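Local coordinates for protein-disulfide isomerase (Novosphingobium aromaticivorans, PDB 3GMF), which probably acts as a thiol-disulfide isomerase with a thioredoxin-like fold, rearranging disulfide bonds in other proteins, at residues L19-S24 / P170-D175. Numbering follows the deposited sequence.
Sequences LVEFVS and PSFMID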
ATOM      1  N   LEU A  19      13.789   0.464   6.985  1.00 25.17           N
ATOM      2  CA  LEU A  19      12.775   1.514   6.868  1.00 19.83           C
ATOM      3  C   LEU A  19      11.420   0.818   6.727  1.00 25.54           C
ATOM      4  O   LEU A  19      11.197   0.080   5.769  1.00 26.37           O
ATOM      5  CB  LEU A  19      13.023   2.365   5.613  1.00 22.82           C
ATOM      6  CG  LEU A  19      11.928   3.389   5.270  1.00 22.13           C
ATOM      7  CD1 LEU A  19      11.755   4.456   6.395  1.00 22.96           C
ATOM      8  CD2 LEU A  19      12.162   4.036   3.912  1.00 24.72           C
ATOM      9  N   VAL A  20      10.523   1.082   7.669  1.00 20.64           N
ATOM     10  CA  VAL A  20       9.143   0.590   7.575  1.00 20.29           C
ATOM     11  C   VAL A  20       8.261   1.731   7.096  1.00 22.25           C
ATOM     12  O   VAL A  20       8.330   2.818   7.656  1.00 21.35           O
ATOM     13  CB  VAL A  20       8.627   0.128   8.928  1.00 20.57           C
ATOM     14  CG1 VAL A  20       7.142  -0.240   8.847  1.00 25.56           C
ATOM     15  CG2 VAL A  20       9.445  -1.081   9.398  1.00 22.74           C
ATOM     16  N   GLU A  21       7.416   1.461   6.100  1.00 20.02           N
ATOM     17  CA  GLU A  21       6.514   2.475   5.507  1.00 20.58           C
ATOM     18  C   GLU A  21       5.097   1.984   5.739  1.00 22.73           C
ATOM     19  O   GLU A  21       4.798   0.851   5.372  1.00 22.10           O
ATOM     20  CB  GLU A  21       6.722   2.576   3.989  1.00 24.40           C
ATOM     21  CG  GLU A  21       8.159   2.904   3.530  1.00 23.93           C
ATOM     22  CD  GLU A  21       8.267   3.095   2.008  1.00 27.66           C
ATOM     23  OE1 GLU A  21       7.350   2.679   1.277  1.00 28.58           O
ATOM     24  OE2 GLU A  21       9.267   3.681   1.553  1.00 30.08           O
ATOM     25  N   PHE A  22       4.258   2.798   6.399  1.00 17.77           N
ATOM     26  CA  PHE A  22       2.837   2.493   6.558  1.00 19.67           C
ATOM     27  C   PHE A  22       2.152   3.330   5.514  1.00 19.15           C
ATOM     28  O   PHE A  22       2.165   4.569   5.597  1.00 20.18           O
ATOM     29  CB  PHE A  22       2.332   2.894   7.951  1.00 21.31           C
ATOM     30  CG  PHE A  22       3.012   2.166   9.082  1.00 23.28           C
ATOM     31  CD1 PHE A  22       2.524   0.944   9.539  1.00 22.63           C
ATOM     32  CD2 PHE A  22       4.121   2.721   9.710  1.00 23.82           C
ATOM     33  CE1 PHE A  22       3.151   0.274  10.611  1.00 22.24           C
ATOM     34  CE2 PHE A  22       4.727   2.065  10.784  1.00 26.12           C
ATOM     35  CZ  PHE A  22       4.256   0.831  11.214  1.00 26.00           C
ATOM     36  N   VAL A  23       1.577   2.678   4.509  1.00 22.35           N
ATOM     37  CA  VAL A  23       1.044   3.418   3.350  1.00 17.76           C
ATOM     38  C   VAL A  23      -0.352   2.911   2.980  1.00 19.66           C
ATOM     39  O   VAL A  23      -0.718   1.776   3.280  1.00 18.07           O
ATOM     40  CB  VAL A  23       1.975   3.364   2.100  1.00 18.99           C
ATOM     41  CG1 VAL A  23       3.376   3.985   2.424  1.00 23.30           C
ATOM     42  CG2 VAL A  23       2.105   1.923   1.574  1.00 22.77           C
ATOM     43  N   SER A  24      -1.095   3.764   2.275  1.00 19.32           N
ATOM     44  CA  SER A  24      -2.482   3.479   1.932  1.00 19.47           C
ATOM     45  C   SER A  24      -2.709   3.806   0.465  1.00 19.75           C
ATOM     46  O   SER A  24      -2.284   4.869   0.018  1.00 19.79           O
ATOM     47  CB  SER A  24      -3.390   4.360   2.777  1.00 20.65           C
ATOM     48  OG  SER A  24      -4.696   4.445   2.211  1.00 21.33           O
ATOM     49  N   PRO A 170       1.611   8.909   4.427  1.00 21.26           N
ATOM     50  CA  PRO A 170       2.421   7.765   4.852  1.00 21.47           C
ATOM     51  C   PRO A 170       3.024   8.078   6.213  1.00 18.94           C
ATOM     52  O   PRO A 170       3.174   9.259   6.564  1.00 19.83           O
ATOM     53  CB  PRO A 170       3.546   7.716   3.796  1.00 20.32           C
ATOM     54  CG  PRO A 170       3.696   9.129   3.372  1.00 23.51           C
ATOM     55  CD  PRO A 170       2.279   9.663   3.346  1.00 22.70           C
ATOM     56  N   SER A 171       3.329   7.037   6.975  1.00 17.84           N
ATOM     57  CA  SER A 171       4.125   7.196   8.188  1.00 19.91           C
ATOM     58  C   SER A 171       5.283   6.212   8.126  1.00 21.71           C
ATOM     59  O   SER A 171       5.240   5.239   7.363  1.00 21.34           O
ATOM     60  CB  SER A 171       3.272   6.967   9.441  1.00 20.73           C
ATOM     61  OG  SER A 171       2.307   7.999   9.609  1.00 22.31           O
ATOM     62  N   PHE A 172       6.311   6.446   8.947  1.00 22.06           N
ATOM     63  CA  PHE A 172       7.560   5.705   8.816  1.00 21.27           C
ATOM     64  C   PHE A 172       8.136   5.339  10.164  1.00 24.56           C
ATOM     65  O   PHE A 172       7.984   6.087  11.116  1.00 23.02           O
ATOM     66  CB  PHE A 172       8.583   6.553   8.036  1.00 19.98           C
ATOM     67  CG  PHE A 172       8.065   7.037   6.716  1.00 20.97           C
ATOM     68  CD1 PHE A 172       7.980   6.153   5.638  1.00 20.15           C
ATOM     69  CD2 PHE A 172       7.633   8.355   6.560  1.00 21.58           C
ATOM     70  CE1 PHE A 172       7.465   6.580   4.429  1.00 18.62           C
ATOM     71  CE2 PHE A 172       7.129   8.806   5.318  1.00 21.32           C
ATOM     72  CZ  PHE A 172       7.069   7.923   4.270  1.00 17.41           C
ATOM     73  N   MET A 173       8.796   4.183  10.226  1.00 22.98           N
ATOM     74  CA  MET A 173       9.692   3.880  11.351  1.00 25.27           C
ATOM     75  C   MET A 173      11.089   3.545  10.854  1.00 25.93           C
ATOM     76  O   MET A 173      11.261   2.938   9.788  1.00 25.83           O
ATOM     77  CB  MET A 173       9.220   2.721  12.273  1.00 29.58           C
ATOM     78  CG  MET A 173       7.742   2.341  12.346  1.00 45.29           C
ATOM     79  SD  MET A 173       7.575   1.085  13.696  1.00 33.13           S
ATOM     80  CE  MET A 173       7.698   2.131  15.123  1.00 52.68           C
ATOM     81  N   ILE A 174      12.099   3.955  11.619  1.00 30.92           N
ATOM     82  CA  ILE A 174      13.465   3.515  11.324  1.00 37.91           C
ATOM     83  C   ILE A 174      13.977   2.806  12.563  1.00 43.13           C
ATOM     84  O   ILE A 174      13.893   3.339  13.680  1.00 32.50           O
ATOM     85  CB  ILE A 174      14.414   4.656  10.891  1.00 39.46           C
ATOM     86  CG1 ILE A 174      13.966   5.291   9.570  1.00 35.72           C
ATOM     87  CG2 ILE A 174      15.827   4.120  10.718  1.00 29.81           C
ATOM     88  CD1 ILE A 174      14.793   6.480   9.146  1.00 42.06           C
ATOM     89  N   ASP A 175      14.432   1.569  12.360  1.00 47.29           N
ATOM     90  CA  ASP A 175      14.983   0.737  13.422  1.00 49.76           C
ATOM     91  C   ASP A 175      14.097   0.772  14.684  1.00 47.16           C
ATOM     92  O   ASP A 175      14.585   0.999  15.787  1.00 46.38           O
ATOM     93  CB  ASP A 175      16.451   1.141  13.706  1.00 51.71           C
ATOM     94  CG  ASP A 175      17.339   1.123  12.441  1.00 53.57           C
ATOM     95  OD1 ASP A 175      17.009   0.406  11.463  1.00 45.43           O
ATOM     96  OD2 ASP A 175      18.384   1.820  12.429  1.00 44.14           O
TER
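F22 and M173 meet on one face of the sheet: M173 CG lies in the plane of the F22 ring, 3.4 Å from CE2 at its edge. M173 SD follows along the same rim, 5.3 Å from the F22 ring centroid, an edge-on Met-aromatic contact. V20, from the same strand as F22, lays CG1 over one face of the ring, offset toward the rim. The F22 chi1 of -62° sets CG beside the backbone N, and the ring passes S171 O with its CD2 edge before CE2 reaches M173 CG. An alanine in place of F22 would probably open a gap beside M173 and V20 and leave the M173 thioether free to turn. On the other face of the sheet, E21 CG abuts the F172 ring edge in plane, 3.8 Å from CE1, while L19 CD1 touches both F172 CB (4.1 Å) and I174 CG1 (4.0 Å). L188 of helix 185-196 covers L19 and F172, and F33 of helix 28-46 meets the F172 ring. P170, after a cis peptide bond, packs CB 4.0 Å from V23 CG1 and touches C30.

Between these two layers the backbones run antiparallel. V20 N gives a nearly straight bond to M173 O (2.9 Å), and M173 N returns one to V20 O; F22 and S171 form the second reciprocal pair. At the polar edge, S171 OG bonds to G168 O. A cis-proline beside a probable CxxC helix start, leading into a strand antiparallel to a central one, is the hallmark of the thioredoxin fold.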